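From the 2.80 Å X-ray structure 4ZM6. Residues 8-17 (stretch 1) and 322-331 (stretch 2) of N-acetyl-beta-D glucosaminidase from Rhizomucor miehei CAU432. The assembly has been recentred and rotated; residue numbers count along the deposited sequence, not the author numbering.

Stretch 1 (8-17) NLDKEIGQLL
Stretch 2, residues 322-331: DKDEIRQSLQ

Two segments of one chain, at least 310 residues apart in sequence wherever they touch, pack through apolar side chains. No hydrogen bond crosses between them, and 470 Å² is buried in total. Stretch 2 is helical from K323 onward. D322 caps it, OD1 accepting from D324 N at 3.1 Å. Stretch 1 is a compact turn with a 3-10 segment at 12-14 (phi/psi -62/-28, -70/-5, -65/-29). The two run in the same sense: L9 CA lies 8.1 Å from K323 CA, and Q15 CA 6.9 Å from L330 CA.

N8 sits at the exposed margin, its ND2 4.2 Å from K323 CD. N8 N donates to D10 OD1 at 2.7 Å. L9 (phi/psi -138/41; chi1 m, chi2 t) points toward the helix and is buried. Its CD1 lies 3.9 Å from K323 CG and 4.4 Å from I326 CG2. Its CD2 is 3.8 Å from R327 NE, at the edge of the guanidinium. R327 (m, m) starts sideways, but its end comes nearer. K323 (chi1 m) offers its aliphatic part to leucine while its end leads away. D10 and K11 are exposed and make no contact with the helix.

E12 (t, t) is exposed, which suits its charge, yet its CG is 4.0 Å from L330 CD1. E12 O is a tight 3.1 Å from L330 CD2. I13 (t, t) points sideways. At G14 a CB would point away from the helix.

Q15 CB lies 3.9 Å from L330 CD2, but the side-chain end leads away. L16 (phi/psi -85/15; chi1 m, chi2 p) is buried and points toward the helix. Its CD2 reaches I326 CG2 at 3.9 Å and S329 (chi1 m) CB at 4.2 Å; its CD1 is a close 3.2 Å from L330 CD2. I326 (m, m) touches both L9 and L16, apolar against apolar. L330 (m, t), its branched end meeting E12, Q15 and L16, has the largest covered area.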

# COMPACT_ATOMS: atom_id res chain seq x y z
N ASN A 8 22.07 -34.81 -26.55
CA ASN A 8 22.55 -34.02 -25.38
C ASN A 8 21.39 -33.75 -24.41
O ASN A 8 21.46 -34.10 -23.23
CB ASN A 8 23.19 -32.71 -25.86
CG ASN A 8 24.24 -32.16 -24.90
OD1 ASN A 8 24.66 -32.84 -23.96
ND2 ASN A 8 24.68 -30.93 -25.14
N LEU A 9 20.32 -33.13 -24.93
CA LEU A 9 19.09 -32.87 -24.18
C LEU A 9 17.88 -33.17 -25.08
O LEU A 9 16.89 -32.43 -25.07
CB LEU A 9 19.03 -31.41 -23.71
CG LEU A 9 20.27 -30.78 -23.06
CD1 LEU A 9 20.18 -29.27 -23.12
CD2 LEU A 9 20.45 -31.26 -21.62
N ASP A 10 17.97 -34.26 -25.84
CA ASP A 10 17.02 -34.54 -26.92
C ASP A 10 15.69 -35.10 -26.41
O ASP A 10 14.63 -34.60 -26.77
CB ASP A 10 17.63 -35.50 -27.94
CG ASP A 10 18.89 -34.95 -28.59
OD1 ASP A 10 19.73 -34.36 -27.87
OD2 ASP A 10 19.04 -35.11 -29.82
N LYS A 11 15.76 -36.17 -25.61
CA LYS A 11 14.56 -36.72 -24.99
C LYS A 11 14.07 -35.82 -23.85
O LYS A 11 12.87 -35.60 -23.70
CB LYS A 11 14.77 -38.17 -24.49
CG LYS A 11 15.87 -38.38 -23.45
CD LYS A 11 15.56 -39.56 -22.53
CE LYS A 11 16.80 -40.11 -21.85
NZ LYS A 11 17.50 -41.12 -22.69
N GLU A 12 15.02 -35.26 -23.10
CA GLU A 12 14.71 -34.51 -21.87
C GLU A 12 13.85 -33.26 -22.11
O GLU A 12 13.09 -32.86 -21.22
CB GLU A 12 16.01 -34.12 -21.15
CG GLU A 12 15.87 -34.00 -19.64
CD GLU A 12 17.21 -34.02 -18.91
OE1 GLU A 12 17.21 -33.82 -17.68
OE2 GLU A 12 18.25 -34.24 -19.56
N ILE A 13 13.94 -32.68 -23.30
CA ILE A 13 13.18 -31.48 -23.65
C ILE A 13 11.66 -31.73 -23.81
O ILE A 13 10.89 -30.79 -24.02
CB ILE A 13 13.75 -30.82 -24.94
CG1 ILE A 13 13.35 -29.34 -25.03
CG2 ILE A 13 13.33 -31.59 -26.19
CD1 ILE A 13 14.04 -28.59 -26.14
N GLY A 14 11.23 -32.99 -23.73
CA GLY A 14 9.81 -33.31 -23.73
C GLY A 14 9.07 -32.79 -22.50
O GLY A 14 7.87 -32.50 -22.58
N GLN A 15 9.78 -32.67 -21.38
CA GLN A 15 9.20 -32.14 -20.14
C GLN A 15 8.74 -30.68 -20.29
O GLN A 15 7.88 -30.22 -19.54
CB GLN A 15 10.20 -32.26 -18.98
CG GLN A 15 10.63 -33.69 -18.61
CD GLN A 15 9.51 -34.54 -18.02
OE1 GLN A 15 8.66 -35.06 -18.73
NE2 GLN A 15 9.53 -34.71 -16.70
N LEU A 16 9.31 -29.97 -21.27
CA LEU A 16 8.99 -28.56 -21.51
C LEU A 16 7.76 -28.33 -22.40
O LEU A 16 7.55 -27.22 -22.89
CB LEU A 16 10.20 -27.84 -22.15
CG LEU A 16 11.29 -27.33 -21.20
CD1 LEU A 16 11.66 -28.37 -20.15
CD2 LEU A 16 12.52 -26.89 -21.99
N LEU A 17 6.93 -29.36 -22.59
CA LEU A 17 5.75 -29.22 -23.44
C LEU A 17 4.45 -29.69 -22.80
O LEU A 17 4.45 -30.47 -21.85
CB LEU A 17 5.94 -29.98 -24.76
CG LEU A 17 6.49 -29.13 -25.91
CD1 LEU A 17 8.01 -29.24 -26.00
CD2 LEU A 17 5.84 -29.56 -27.22
N ASP A 322 19.96 -21.68 -25.97
CA ASP A 322 20.98 -21.69 -24.93
C ASP A 322 20.77 -22.94 -24.07
O ASP A 322 19.81 -23.02 -23.30
CB ASP A 322 20.91 -20.42 -24.08
CG ASP A 322 22.16 -20.21 -23.25
OD1 ASP A 322 22.83 -21.20 -22.88
OD2 ASP A 322 22.48 -19.04 -22.95
N LYS A 323 21.66 -23.91 -24.24
CA LYS A 323 21.61 -25.18 -23.51
C LYS A 323 21.65 -25.02 -21.99
O LYS A 323 21.06 -25.81 -21.26
CB LYS A 323 22.75 -26.10 -23.97
CG LYS A 323 22.43 -26.90 -25.24
CD LYS A 323 23.62 -27.03 -26.18
CE LYS A 323 23.56 -26.03 -27.32
NZ LYS A 323 24.67 -26.20 -28.30
N ASP A 324 22.35 -23.99 -21.52
CA ASP A 324 22.42 -23.69 -20.10
C ASP A 324 21.06 -23.24 -19.55
O ASP A 324 20.70 -23.58 -18.42
CB ASP A 324 23.48 -22.61 -19.84
CG ASP A 324 23.95 -22.57 -18.40
OD1 ASP A 324 23.14 -22.21 -17.52
OD2 ASP A 324 25.13 -22.90 -18.15
N GLU A 325 20.31 -22.49 -20.35
CA GLU A 325 19.00 -21.97 -19.95
C GLU A 325 17.94 -23.08 -19.92
O GLU A 325 17.05 -23.06 -19.06
CB GLU A 325 18.55 -20.84 -20.88
CG GLU A 325 17.47 -19.92 -20.30
CD GLU A 325 17.92 -19.15 -19.07
OE1 GLU A 325 17.06 -18.83 -18.22
OE2 GLU A 325 19.13 -18.85 -18.94
N ILE A 326 18.04 -24.03 -20.84
CA ILE A 326 17.11 -25.17 -20.90
C ILE A 326 17.28 -26.10 -19.69
O ILE A 326 16.31 -26.70 -19.22
CB ILE A 326 17.27 -25.97 -22.22
CG1 ILE A 326 16.97 -25.10 -23.44
CG2 ILE A 326 16.38 -27.21 -22.22
CD1 ILE A 326 15.49 -24.88 -23.72
N ARG A 327 18.51 -26.23 -19.20
CA ARG A 327 18.78 -26.98 -17.97
C ARG A 327 18.01 -26.39 -16.80
O ARG A 327 17.33 -27.11 -16.06
CB ARG A 327 20.28 -26.97 -17.65
CG ARG A 327 21.15 -27.80 -18.58
CD ARG A 327 20.98 -29.30 -18.34
NE ARG A 327 22.24 -30.03 -18.48
CZ ARG A 327 23.21 -30.06 -17.56
NH1 ARG A 327 23.10 -29.38 -16.42
NH2 ARG A 327 24.31 -30.76 -17.79
N GLN A 328 18.11 -25.07 -16.63
CA GLN A 328 17.40 -24.34 -15.58
C GLN A 328 15.89 -24.47 -15.71
O GLN A 328 15.19 -24.54 -14.71
CB GLN A 328 17.77 -22.86 -15.60
CG GLN A 328 19.20 -22.57 -15.16
CD GLN A 328 19.71 -21.24 -15.69
OE1 GLN A 328 20.73 -21.18 -16.37
NE2 GLN A 328 18.99 -20.16 -15.39
N SER A 329 15.39 -24.50 -16.95
CA SER A 329 13.97 -24.74 -17.21
C SER A 329 13.55 -26.14 -16.78
O SER A 329 12.53 -26.32 -16.12
CB SER A 329 13.65 -24.53 -18.69
OG SER A 329 13.97 -23.21 -19.10
N LEU A 330 14.34 -27.14 -17.17
CA LEU A 330 14.09 -28.53 -16.78
C LEU A 330 14.17 -28.73 -15.27
O LEU A 330 13.47 -29.56 -14.70
CB LEU A 330 15.09 -29.46 -17.48
CG LEU A 330 14.86 -29.59 -18.99
CD1 LEU A 330 16.13 -30.00 -19.72
CD2 LEU A 330 13.74 -30.59 -19.26
N GLN A 331 15.05 -27.96 -14.63
CA GLN A 331 15.16 -27.91 -13.17
C GLN A 331 13.87 -27.37 -12.53
O GLN A 331 13.37 -27.94 -11.56
CB GLN A 331 16.38 -27.05 -12.78
CG GLN A 331 16.48 -26.61 -11.33
CD GLN A 331 17.27 -27.57 -10.45
OE1 GLN A 331 18.09 -27.15 -9.63
NE2 GLN A 331 17.01 -28.87 -10.61